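Local coordinates for protein adenosylmethionine-8-amino-7-oxononanoate aminotransferase (PDB 6ZHK) that probably catalyses the pyridoxal 5'-phosphate-dependent transfer of an amino group from S-adenosylmethionine to 7-keto-8-aminopelargonic acid in biotin biosynthesis, at residues 140-143 with 144-147; 283-286 with 287-290; 314-317 with 318-321; 328-331 with 332-336; 340-343 with 344-347. All coordinates share one frame; numbering follows the deposited sequence. Where two conformers were deposited one is given.

Three of the five contacts are helix starts with a side-chain N-cap: interaction 2 (Asn285), interaction 3 (Thr316) and interaction 5 (Asn342). Interactions 1 and 3 come within about 5 Å at their nearest atoms, and Tyr136 OH of helix 122-140 makes a weak hydrogen bond with Arg140 of one and a hydrogen bond with Glu318 of the other. Interactions 3 and 4 are equally close; both touch the second subunit, as do interactions 1 and 5. Interaction 4 ends on Gly336, a predicted substrate-binding residue, and adjoins interaction 5 in sequence. Side chains of Asp284 and Thr316 lie about 8 and 9 Å from the bound magnesium ion. Interaction 1 is far from the annotated sites.

Interaction 1: 140-143 with 144-147; sequences RGDK and GRTK
Asp142 and Arg145 meet in a salt bridge, with Arg145 NH2 3.3 Å from Asp142 OD2. This N-H comes from above the carboxylate plane, and the guanidinium plane is turned 64° against it. The same carboxylate is gripped side-on by Arg140, whose NE lies 2.8 Å from Asp142 OD1 and whose NH1 lies 2.8 Å from Asp142 OD2. Both of these bonds run in the guanidinium plane and use the syn sides of the carboxylate oxygens, a two-point grip that restrains rotation of the carboxylate, although the nitrogens lie some 23° out of its plane. The Arg140 chain is bent at chi3 (71°), which turns its NE edge back toward Asp142.

Arg140 NH1 and Arg145 NH2 end 3.5 Å apart, two cationic groups drawn together by shared acids, because both also reach Asp262. Arg145 has further support from Val228 O and from a cation-pi contact with Tyr137. An alanine in place of Asp142 would probably leave the two guanidinium groups with Asp262 as their remaining common counter-charge, and Arg140 freer to turn.

Water adds two bridges. One water lies 2.8 Å from Arg145 NH2 and donates to Asp142 OD2; the other accepts from Arg145 N at 3.1 Å and donates weakly to Asp142 O.

In the backbone, Gly141 closes helix 122-140 in a Schellman motif, and Arg145 is the centre of an inverse gamma turn. The salt-bridge network spans the short connection from that helix to strand 147-151 of the central mixed sheet of this fold-type-I aminotransferase.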
loop_
_atom_site.group_PDB
_atom_site.type_symbol
_atom_site.label_atom_id
_atom_site.label_comp_id
_atom_site.label_asym_id
_atom_site.label_seq_id
_atom_site.Cartn_x
_atom_site.Cartn_y
_atom_site.Cartn_z
ATOM N N ARG A 140 -19.293 14.274 -13.303
ATOM C CA ARG A 140 -20.656 14.155 -13.804
ATOM C C ARG A 140 -21.413 15.485 -13.641
ATOM O O ARG A 140 -22.516 15.643 -14.176
ATOM C CB ARG A 140 -21.419 13.101 -13.010
ATOM C CG ARG A 140 -22.694 12.608 -13.694
ATOM C CD ARG A 140 -23.327 11.526 -12.829
ATOM N NE ARG A 140 -23.928 12.017 -11.571
ATOM C CZ ARG A 140 -24.874 11.395 -10.902
ATOM N NH1 ARG A 140 -25.396 11.958 -9.840
ATOM N NH2 ARG A 140 -25.261 10.182 -11.256
ATOM N N GLY A 141 -20.813 16.463 -12.953
ATOM C CA GLY A 141 -21.440 17.784 -12.834
ATOM C C GLY A 141 -22.204 17.988 -11.537
ATOM O O GLY A 141 -22.779 19.061 -11.303
ATOM N N ASP A 142 -22.165 17.010 -10.630
ATOM C CA ASP A 142 -22.771 17.214 -9.314
ATOM C C ASP A 142 -21.924 18.114 -8.427
ATOM O O ASP A 142 -20.704 18.094 -8.539
ATOM C CB ASP A 142 -22.981 15.900 -8.572
ATOM C CG ASP A 142 -23.811 14.903 -9.350
ATOM O OD1 ASP A 142 -23.413 14.545 -10.459
ATOM O OD2 ASP A 142 -24.841 14.477 -8.807
ATOM N N LYS A 143 -22.617 18.884 -7.538
ATOM C CA LYS A 143 -21.987 19.891 -6.682
ATOM C C LYS A 143 -22.226 19.547 -5.211
ATOM O O LYS A 143 -23.338 19.179 -4.838
ATOM C CB LYS A 143 -22.525 21.309 -6.968
ATOM C CG LYS A 143 -22.516 21.703 -8.438
ATOM C CD LYS A 143 -21.118 21.662 -9.038
ATOM C CE LYS A 143 -21.122 21.905 -10.542
ATOM N NZ LYS A 143 -19.809 21.710 -11.223
ATOM N N GLY A 144 -21.167 19.637 -4.403
ATOM C CA GLY A 144 -21.293 19.508 -2.967
ATOM C C GLY A 144 -21.389 18.069 -2.453
ATOM O O GLY A 144 -21.717 17.869 -1.297
ATOM N N ARG A 145 -21.012 17.074 -3.257
ATOM C CA ARG A 145 -21.018 15.707 -2.721
ATOM C C ARG A 145 -19.652 15.355 -2.122
ATOM O O ARG A 145 -18.827 14.715 -2.797
ATOM C CB ARG A 145 -21.277 14.702 -3.853
ATOM C CG ARG A 145 -22.583 14.912 -4.598
ATOM C CD ARG A 145 -23.342 13.682 -4.201
ATOM N NE ARG A 145 -24.275 13.481 -5.255
ATOM C CZ ARG A 145 -25.073 12.449 -5.379
ATOM N NH1 ARG A 145 -24.987 11.403 -4.557
ATOM N NH2 ARG A 145 -25.871 12.459 -6.426
ATOM N N THR A 146 -19.455 15.787 -0.876
ATOM C CA THR A 146 -18.162 15.814 -0.219
ATOM C C THR A 146 -18.170 14.948 1.038
ATOM O O THR A 146 -17.121 14.718 1.627
ATOM C CB THR A 146 -17.749 17.240 0.147
ATOM O OG1 THR A 146 -18.728 17.723 1.047
ATOM C CG2 THR A 146 -17.745 18.176 -1.039
ATOM N N LYS A 147 -19.329 14.383 1.387
ATOM C CA LYS A 147 -19.448 13.609 2.602
ATOM C C LYS A 147 -19.720 12.157 2.246
ATOM O O LYS A 147 -19.859 11.796 1.078
ATOM C CB LYS A 147 -20.508 14.208 3.543
ATOM C CG LYS A 147 -20.074 15.535 4.200
ATOM C CD LYS A 147 -21.052 16.053 5.242
ATOM C CE LYS A 147 -20.464 17.057 6.217
ATOM N NZ LYS A 147 -19.810 18.190 5.509
HETATM O O HOH W 1 -19.791 16.969 -6.063
HETATM O O HOH W 2 -26.945 14.809 -7.530
#

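Interaction 2: 283-286 with 287-290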
loop_
_atom_site.group_PDB
_atom_site.type_symbol
_atom_site.label_atom_id
_atom_site.label_comp_id
_atom_site.label_asym_id
_atom_site.label_seq_id
_atom_site.Cartn_x
_atom_site.Cartn_y
_atom_site.Cartn_z
ATOM N N CYS A 283 -20.953 -10.337 -2.198
ATOM C CA CYS A 283 -21.803 -9.746 -3.236
ATOM C C CYS A 283 -22.289 -10.746 -4.301
ATOM O O CYS A 283 -23.071 -10.340 -5.170
ATOM C CB CYS A 283 -21.148 -8.498 -3.826
ATOM S SG CYS A 283 -19.683 -8.870 -4.792
ATOM N N ASP A 284 -21.907 -12.048 -4.210
ATOM C CA ASP A 284 -22.520 -13.103 -5.001
ATOM C C ASP A 284 -23.890 -13.444 -4.407
ATOM O O ASP A 284 -24.079 -14.488 -3.805
ATOM C CB ASP A 284 -21.748 -14.431 -4.980
ATOM C CG ASP A 284 -20.460 -14.388 -5.790
ATOM O OD1 ASP A 284 -20.331 -13.496 -6.672
ATOM O OD2 ASP A 284 -19.598 -15.271 -5.566
ATOM N N ASN A 285 -24.802 -12.528 -4.580
ATOM C CA ASN A 285 -26.058 -12.480 -3.860
ATOM C C ASN A 285 -27.048 -12.128 -4.944
ATOM O O ASN A 285 -26.800 -11.192 -5.702
ATOM C CB ASN A 285 -25.926 -11.417 -2.759
ATOM C CG ASN A 285 -27.221 -11.056 -2.077
ATOM O OD1 ASN A 285 -28.168 -10.628 -2.720
ATOM N ND2 ASN A 285 -27.227 -11.130 -0.769
ATOM N N GLU A 286 -28.102 -12.944 -5.113
ATOM C CA GLU A 286 -28.964 -12.695 -6.271
ATOM C C GLU A 286 -29.602 -11.317 -6.198
ATOM O O GLU A 286 -29.777 -10.664 -7.218
ATOM C CB GLU A 286 -30.101 -13.722 -6.447
ATOM C CG GLU A 286 -29.703 -14.980 -7.217
ATOM C CD GLU A 286 -28.652 -14.873 -8.322
ATOM O OE1 GLU A 286 -28.825 -14.064 -9.315
ATOM O OE2 GLU A 286 -27.644 -15.608 -8.199
ATOM N N GLU A 287 -29.969 -10.881 -4.992
ATOM C CA GLU A 287 -30.621 -9.596 -4.869
ATOM C C GLU A 287 -29.652 -8.471 -5.244
ATOM O O GLU A 287 -29.994 -7.595 -6.037
ATOM C CB GLU A 287 -31.077 -9.410 -3.429
ATOM C CG GLU A 287 -31.875 -8.140 -3.228
ATOM C CD GLU A 287 -32.895 -8.203 -2.102
ATOM O OE1 GLU A 287 -33.155 -9.311 -1.601
ATOM O OE2 GLU A 287 -33.398 -7.128 -1.705
ATOM N N LEU A 288 -28.431 -8.534 -4.714
ATOM C CA LEU A 288 -27.439 -7.509 -5.055
ATOM C C LEU A 288 -27.116 -7.537 -6.541
ATOM O O LEU A 288 -26.940 -6.500 -7.202
ATOM C CB LEU A 288 -26.186 -7.810 -4.226
ATOM C CG LEU A 288 -26.307 -7.444 -2.747
ATOM C CD1 LEU A 288 -24.970 -7.714 -2.048
ATOM C CD2 LEU A 288 -26.659 -5.956 -2.602
ATOM N N LYS A 289 -26.993 -8.751 -7.100
ATOM C CA LYS A 289 -26.767 -8.842 -8.540
ATOM C C LYS A 289 -27.873 -8.156 -9.349
ATOM O O LYS A 289 -27.616 -7.467 -10.345
ATOM C CB LYS A 289 -26.655 -10.294 -9.018
ATOM C CG LYS A 289 -25.380 -11.012 -8.621
ATOM C CD LYS A 289 -25.396 -12.382 -9.320
ATOM C CE LYS A 289 -24.308 -13.287 -8.795
ATOM N NZ LYS A 289 -24.099 -14.417 -9.734
ATOM N N LYS A 290 -29.120 -8.335 -8.925
ATOM C CA LYS A 290 -30.246 -7.756 -9.651
ATOM C C LYS A 290 -30.232 -6.216 -9.567
ATOM O O LYS A 290 -30.562 -5.545 -10.540
ATOM C CB LYS A 290 -31.557 -8.404 -9.171
ATOM C CG LYS A 290 -32.664 -8.455 -10.226
ATOM C CD LYS A 290 -33.065 -7.126 -10.899
ATOM C CE LYS A 290 -33.355 -7.193 -12.398
ATOM N NZ LYS A 290 -33.467 -8.577 -12.932
#
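Asn285 caps the N-terminus of helix 286-291, its side-chain carbonyl taking the place of a missing helical acceptor for Leu288. The amide is placed for this by CG lying anti to the backbone N (chi1 169°), which swings OD1 over the first turn. Leu288 N donates to Asn285 OD1 at 2.9 Å in a fairly straight bond (166°), although the N-H approaches from well outside the plane of the amide carbonyl. The other end of the amide, ND2, is held by Glu252 on helix 250-261, so the capping group is fixed at both ends.

The side chains of Asn285 and Leu288 cross obliquely. Leu288 CG lies 3.8 Å from Asn285 CG, while CD1 of Leu288 reaches back to Cys283 CA at 3.9 Å. Beyond the capping bond, Leu288 packs on Ile251 and Ala255, tying the new helix to helix 250-261.

On the outer side, the extended Lys289 chain runs back over Asn285 O and past the bent Glu286. Glu286 OE2 and Lys289 NZ are 4.0 Å apart, beyond a salt bridge, though the opposite charges probably attract. Lys289 N donates to Asn285 O at 2.8 Å, nearly straight at 167°.

Interaction 3: 314-317 with 318-321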
loop_
_atom_site.group_PDB
_atom_site.type_symbol
_atom_site.label_atom_id
_atom_site.label_comp_id
_atom_site.label_asym_id
_atom_site.label_seq_id
_atom_site.Cartn_x
_atom_site.Cartn_y
_atom_site.Cartn_z
ATOM N N LEU A 314 -12.758 -2.956 -8.049
ATOM C CA LEU A 314 -13.499 -3.209 -9.266
ATOM C C LEU A 314 -14.700 -2.245 -9.339
ATOM O O LEU A 314 -15.355 -2.001 -8.328
ATOM C CB LEU A 314 -14.013 -4.666 -9.191
ATOM C CG LEU A 314 -13.061 -5.670 -9.809
ATOM C CD1 LEU A 314 -11.769 -5.841 -8.990
ATOM C CD2 LEU A 314 -13.761 -6.965 -10.215
ATOM N N THR A 315 -15.027 -1.757 -10.547
ATOM C CA THR A 315 -16.124 -0.806 -10.728
ATOM C C THR A 315 -16.958 -1.194 -11.969
ATOM O O THR A 315 -16.581 -2.092 -12.754
ATOM C CB THR A 315 -15.636 0.647 -10.910
ATOM O OG1 THR A 315 -15.138 0.763 -12.240
ATOM C CG2 THR A 315 -14.457 1.016 -10.034
ATOM N N THR A 316 -18.089 -0.505 -12.086
ATOM C CA THR A 316 -19.022 -0.552 -13.198
ATOM C C THR A 316 -18.436 0.259 -14.339
ATOM O O THR A 316 -17.530 1.057 -14.113
ATOM C CB THR A 316 -20.373 0.036 -12.795
ATOM O OG1 THR A 316 -20.109 1.405 -12.442
ATOM C CG2 THR A 316 -20.990 -0.741 -11.652
ATOM N N ASP A 317 -18.910 0.002 -15.563
ATOM C CA ASP A 317 -18.470 0.851 -16.660
ATOM C C ASP A 317 -18.984 2.282 -16.465
ATOM O O ASP A 317 -18.368 3.232 -16.979
ATOM C CB ASP A 317 -18.974 0.336 -18.016
ATOM C CG ASP A 317 -18.186 -0.867 -18.531
ATOM O OD1 ASP A 317 -17.114 -1.188 -17.979
ATOM O OD2 ASP A 317 -18.662 -1.436 -19.518
ATOM N N GLU A 318 -20.125 2.409 -15.767
ATOM C CA GLU A 318 -20.715 3.731 -15.567
ATOM C C GLU A 318 -19.697 4.635 -14.853
ATOM O O GLU A 318 -19.446 5.763 -15.249
ATOM C CB GLU A 318 -22.044 3.620 -14.812
ATOM C CG GLU A 318 -22.587 4.946 -14.255
ATOM C CD GLU A 318 -22.968 6.127 -15.160
ATOM O OE1 GLU A 318 -23.194 5.884 -16.391
ATOM O OE2 GLU A 318 -23.035 7.329 -14.649
ATOM N N ILE A 319 -19.057 4.083 -13.841
ATOM C CA ILE A 319 -18.100 4.887 -13.095
ATOM C C ILE A 319 -16.879 5.182 -13.963
ATOM O O ILE A 319 -16.454 6.329 -14.059
ATOM C CB ILE A 319 -17.747 4.205 -11.768
ATOM C CG1 ILE A 319 -18.949 4.243 -10.807
ATOM C CG2 ILE A 319 -16.443 4.793 -11.155
ATOM C CD1 ILE A 319 -19.494 5.603 -10.469
ATOM N N TYR A 320 -16.322 4.135 -14.579
ATOM C CA TYR A 320 -15.129 4.228 -15.387
ATOM C C TYR A 320 -15.331 5.273 -16.506
ATOM O O TYR A 320 -14.436 6.044 -16.860
ATOM C CB TYR A 320 -14.862 2.819 -15.944
ATOM C CG TYR A 320 -13.835 2.662 -17.046
ATOM C CD1 TYR A 320 -14.153 2.913 -18.384
ATOM C CD2 TYR A 320 -12.551 2.174 -16.761
ATOM C CE1 TYR A 320 -13.209 2.728 -19.401
ATOM C CE2 TYR A 320 -11.617 1.943 -17.766
ATOM C CZ TYR A 320 -11.955 2.218 -19.088
ATOM O OH TYR A 320 -11.066 1.941 -20.068
ATOM N N ASN A 321 -16.518 5.265 -17.105
ATOM C CA ASN A 321 -16.692 6.072 -18.309
ATOM C C ASN A 321 -16.628 7.571 -18.052
ATOM O O ASN A 321 -16.326 8.306 -18.990
ATOM C CB ASN A 321 -18.052 5.805 -18.966
ATOM C CG ASN A 321 -18.105 4.474 -19.684
ATOM O OD1 ASN A 321 -17.078 3.897 -20.001
ATOM N ND2 ASN A 321 -19.299 3.914 -19.880
#
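Thr315, on strand 311-315, comes near the helix that follows: its OG1 lies 4.2 Å from Tyr320 CB. That hydroxyl donates to the next carbonyl, Thr315 OG1 to Thr316 O at 3.1 Å, which also receives a weak bond from Tyr320 N (3.3 Å). Outside the contact, Thr315 packs on Met132 and on Trp22 of the second subunit.

Thr316 is the N-cap of helix 317-321. Its OG1 sits between the backbone N and the carbonyl carbon (chi1 61°), which points the oxygen at the first turn, where it accepts from Ile319 N at 3.2 Å. The bond is reasonably straight, at 157°. Glu318 CB passes 3.8 Å from the same hydroxyl.

Asp317 takes part through its backbone: Asp317 O accepts from Asn321 N at 2.8 Å and lies at the edge of the Tyr320 ring, near its plane. Its carboxylate turns elsewhere, to Lys115 and Thr114. Tyr320 leads away from the turn too: its OH bonds to Arg32 of the second subunit, its ring meets Trp22 of that subunit edge-to-face, and Lys115 makes a cation-pi contact with it. Glu318 OE2 bonds to Tyr136 OH on helix 122-140.

Because Thr316 O takes only a weak bond from Tyr320 N, the firmer hold of Thr316 on the helix start is its OG1 cap to Ile319 N.

Interaction 4: 328-331 with 332-336; sequences GESK and QLYHG
Ser330, with positive phi (56°), and Tyr334, the centre of an inverse gamma turn, bend the chain so that the ring of Tyr334 folds back to the serine. Ser330 OG and Tyr334 OH are hydrogen-bonded at 3.0 Å, with either able to be the donor. The serine oxygen, anti to its own N (chi1 174°), lies in the plane of the ring at its edge, 3.4 Å from Tyr334 CE2. The phenol oxygen has a second partner in Tyr411 of the second subunit, so one hydroxyl links turn and neighbour.

Gln332 lies over one face of the ring, its CG 3.6 Å above the plane and offset toward the rim. Folded at chi2 (-95°), its chain carries OE1 to 3.3 Å from Ser330 CA. A water that accepts from Lys331 N (3.0 Å) lies 2.8 Å from Gln332 OE1 and probably donates to it. A second water donates to both Ser330 O and Gln332 O, 2.7 Å from each. Gln332 N, by contrast, is buried without a partner in the model.

A phenylalanine in place of Tyr334 would probably leave Ser330 OG and Tyr411 of the second subunit each without this hydroxyl partner.

In the second subunit, Phe171 meets the Tyr334 ring, and Asp158 OD2 accepts from the N of Gly336, a residue predicted to bind substrate. Tyr334 also packs on Tyr25 of that subunit, predicted to take part in substrate recognition. The contact therefore implies a water-bridged loop whose aromatic end is shared across the dimer interface, beside residues of the probable substrate site.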
loop_
_atom_site.group_PDB
_atom_site.type_symbol
_atom_site.label_atom_id
_atom_site.label_comp_id
_atom_site.label_asym_id
_atom_site.label_seq_id
_atom_site.Cartn_x
_atom_site.Cartn_y
_atom_site.Cartn_z
ATOM N N GLY A 328 -5.948 16.465 -22.729
ATOM C CA GLY A 328 -5.813 17.826 -22.201
ATOM C C GLY A 328 -7.029 18.257 -21.363
ATOM O O GLY A 328 -7.018 19.300 -20.721
ATOM N N GLU A 329 -8.101 17.465 -21.397
ATOM C CA GLU A 329 -9.217 17.741 -20.507
ATOM C C GLU A 329 -8.868 17.359 -19.055
ATOM O O GLU A 329 -9.599 17.729 -18.143
ATOM C CB GLU A 329 -10.458 16.934 -20.912
ATOM C CG GLU A 329 -11.023 17.309 -22.268
ATOM C CD GLU A 329 -12.289 16.516 -22.552
ATOM O OE1 GLU A 329 -13.335 16.807 -21.981
ATOM O OE2 GLU A 329 -12.195 15.535 -23.254
ATOM N N SER A 330 -7.814 16.548 -18.845
ATOM C CA SER A 330 -7.354 16.217 -17.498
ATOM C C SER A 330 -8.479 15.613 -16.641
ATOM O O SER A 330 -8.657 15.951 -15.464
ATOM C CB SER A 330 -6.645 17.456 -16.933
ATOM O OG SER A 330 -6.283 17.275 -15.610
ATOM N N LYS A 331 -9.202 14.628 -17.222
ATOM C CA LYS A 331 -10.266 13.909 -16.539
ATOM C C LYS A 331 -9.816 12.535 -16.001
ATOM O O LYS A 331 -10.612 11.865 -15.370
ATOM C CB LYS A 331 -11.408 13.609 -17.504
ATOM C CG LYS A 331 -12.116 14.873 -17.961
ATOM C CD LYS A 331 -13.089 14.606 -19.063
ATOM C CE LYS A 331 -14.275 13.828 -18.558
ATOM N NZ LYS A 331 -15.146 13.388 -19.677
ATOM N N GLN A 332 -8.603 12.115 -16.321
ATOM C CA GLN A 332 -8.122 10.783 -15.930
ATOM C C GLN A 332 -7.929 10.748 -14.418
ATOM O O GLN A 332 -7.772 11.798 -13.782
ATOM C CB GLN A 332 -6.836 10.387 -16.664
ATOM C CG GLN A 332 -5.562 11.230 -16.349
ATOM C CD GLN A 332 -5.397 12.327 -17.385
ATOM O OE1 GLN A 332 -6.310 13.120 -17.629
ATOM N NE2 GLN A 332 -4.215 12.388 -17.999
ATOM N N LEU A 333 -7.963 9.520 -13.871
ATOM C CA LEU A 333 -7.773 9.352 -12.431
ATOM C C LEU A 333 -6.262 9.374 -12.197
ATOM O O LEU A 333 -5.519 8.459 -12.627
ATOM C CB LEU A 333 -8.338 7.994 -12.066
ATOM C CG LEU A 333 -8.179 7.674 -10.565
ATOM C CD1 LEU A 333 -8.944 8.660 -9.734
ATOM C CD2 LEU A 333 -8.729 6.273 -10.250
ATOM N N TYR A 334 -5.790 10.465 -11.607
ATOM C CA TYR A 334 -4.357 10.595 -11.428
ATOM C C TYR A 334 -3.955 9.834 -10.148
ATOM O O TYR A 334 -3.573 10.420 -9.141
ATOM C CB TYR A 334 -3.995 12.079 -11.301
ATOM C CG TYR A 334 -4.046 12.891 -12.578
ATOM C CD1 TYR A 334 -3.112 12.728 -13.606
ATOM C CD2 TYR A 334 -5.017 13.859 -12.749
ATOM C CE1 TYR A 334 -3.182 13.457 -14.793
ATOM C CE2 TYR A 334 -5.119 14.573 -13.941
ATOM C CZ TYR A 334 -4.182 14.401 -14.945
ATOM O OH TYR A 334 -4.243 15.184 -16.075
ATOM N N HIS A 335 -3.956 8.498 -10.227
ATOM C CA HIS A 335 -3.669 7.667 -9.061
ATOM C C HIS A 335 -2.921 6.459 -9.614
ATOM O O HIS A 335 -3.178 5.996 -10.724
ATOM C CB HIS A 335 -4.982 7.157 -8.431
ATOM C CG HIS A 335 -4.752 6.560 -7.097
ATOM N ND1 HIS A 335 -5.027 7.243 -5.947
ATOM C CD2 HIS A 335 -4.213 5.376 -6.720
ATOM C CE1 HIS A 335 -4.717 6.486 -4.907
ATOM N NE2 HIS A 335 -4.226 5.363 -5.369
ATOM N N GLY A 336 -1.992 5.944 -8.833
ATOM C CA GLY A 336 -1.378 4.671 -9.187
ATOM C C GLY A 336 0.035 4.639 -8.667
ATOM O O GLY A 336 0.848 5.390 -9.176
HETATM O O HOH W 3 -8.327 14.389 -13.306
HETATM O O HOH W 4 -7.991 13.546 -19.769
#

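Interaction 5: 340-343 with 344-347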
loop_
_atom_site.group_PDB
_atom_site.type_symbol
_atom_site.label_atom_id
_atom_site.label_comp_id
_atom_site.label_asym_id
_atom_site.label_seq_id
_atom_site.Cartn_x
_atom_site.Cartn_y
_atom_site.Cartn_z
ATOM N N THR A 340 1.883 -0.889 -9.114
ATOM C CA THR A 340 0.512 -1.287 -9.560
ATOM C C THR A 340 0.624 -2.428 -10.599
ATOM O O THR A 340 1.346 -2.325 -11.606
ATOM C CB THR A 340 -0.149 -0.077 -10.276
ATOM O OG1 THR A 340 -0.296 0.965 -9.289
ATOM C CG2 THR A 340 -1.542 -0.396 -10.814
ATOM N N GLY A 341 -0.154 -3.482 -10.438
ATOM C CA GLY A 341 -0.132 -4.634 -11.349
ATOM C C GLY A 341 1.174 -5.444 -11.397
ATOM O O GLY A 341 1.455 -6.139 -12.393
ATOM N N ASN A 342 1.994 -5.433 -10.338
ATOM C CA ASN A 342 3.286 -6.125 -10.341
ATOM C C ASN A 342 3.123 -7.619 -10.737
ATOM O O ASN A 342 2.200 -8.295 -10.280
ATOM C CB ASN A 342 3.868 -6.020 -8.914
ATOM C CG ASN A 342 5.012 -6.971 -8.681
ATOM O OD1 ASN A 342 4.830 -8.134 -8.405
ATOM N ND2 ASN A 342 6.210 -6.419 -8.622
ATOM N N GLN A 343 3.998 -8.157 -11.592
ATOM C CA GLN A 343 3.837 -9.514 -12.135
ATOM C C GLN A 343 3.889 -10.613 -11.066
ATOM O O GLN A 343 3.103 -11.549 -11.137
ATOM C CB GLN A 343 4.852 -9.856 -13.245
ATOM C CG GLN A 343 4.584 -9.092 -14.541
ATOM C CD GLN A 343 5.297 -7.759 -14.642
ATOM O OE1 GLN A 343 5.292 -6.912 -13.732
ATOM N NE2 GLN A 343 5.744 -7.486 -15.841
ATOM N N LEU A 344 4.827 -10.524 -10.110
ATOM C CA LEU A 344 4.825 -11.513 -9.021
ATOM C C LEU A 344 3.503 -11.520 -8.243
ATOM O O LEU A 344 2.934 -12.595 -7.980
ATOM C CB LEU A 344 6.013 -11.271 -8.100
ATOM C CG LEU A 344 7.378 -11.361 -8.791
ATOM C CD1 LEU A 344 8.466 -11.211 -7.737
ATOM C CD2 LEU A 344 7.559 -12.704 -9.649
ATOM N N LEU A 345 2.955 -10.319 -7.906
ATOM C CA LEU A 345 1.709 -10.268 -7.154
ATOM C C LEU A 345 0.646 -10.954 -7.991
ATOM O O LEU A 345 -0.143 -11.728 -7.460
ATOM C CB LEU A 345 1.233 -8.821 -6.855
ATOM C CG LEU A 345 2.313 -7.887 -6.297
ATOM C CD1 LEU A 345 1.747 -6.532 -5.889
ATOM C CD2 LEU A 345 2.959 -8.492 -5.061
ATOM N N CYS A 346 0.624 -10.665 -9.307
ATOM C CA CYS A 346 -0.513 -11.135 -10.084
ATOM C C CYS A 346 -0.367 -12.638 -10.355
ATOM O O CYS A 346 -1.368 -13.384 -10.461
ATOM C CB CYS A 346 -0.521 -10.408 -11.431
ATOM S SG CYS A 346 -1.053 -8.680 -11.305
ATOM N N SER A 347 0.870 -13.094 -10.437
ATOM C CA SER A 347 1.091 -14.535 -10.640
ATOM C C SER A 347 0.528 -15.335 -9.453
ATOM O O SER A 347 -0.102 -16.377 -9.700
ATOM C CB SER A 347 2.551 -14.819 -10.869
ATOM O OG SER A 347 3.270 -14.693 -9.638
#
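Asn342 OD1 meets the start of the helix directly, accepting from Leu345 N at 2.9 Å. The donor lies in the carbonyl plane of the side-chain amide, with a C=O...N angle of 149°. CG stands anti to the backbone N of Asn342 (chi1 165°), which turns OD1 toward Leu345 N. The Leu345 side chain crosses that of Asn342 at about a right angle and places Leu345 CG 3.3 Å from Asn342 OD1, with Leu345 CD1 3.7 Å from Asn342 CB.

Asn342 is thus the N-cap of helix 343-358, and the regular backbone pattern begins at once: Cys346 N donates to Asn342 O at 3.0 Å, and Ser347 N to Gln343 O at 2.8 Å. One turn on, Ser347 OG bends back to bond Leu344 O at 2.7 Å. Cys346 SG lies 3.7 Å from Gly341 O, an oxygen that accepts from Asn95 ND2.

A second shell fixes these groups. Asn342 ND2 donates to Tyr307 O of the second subunit, so the nitrogen end of the capping amide is held by the dimer partner. Gln343 turns away from the helix turn, its OE1 accepting from Ser88 N. Cys346 packs on Pro97, Ser98 and Leu101 of helix 96-108, Leu344 lies on Gln81 and Ala82 of helix 72-82, and Leu345 touches Leu310 of its own chain and Pro309 of the second subunit.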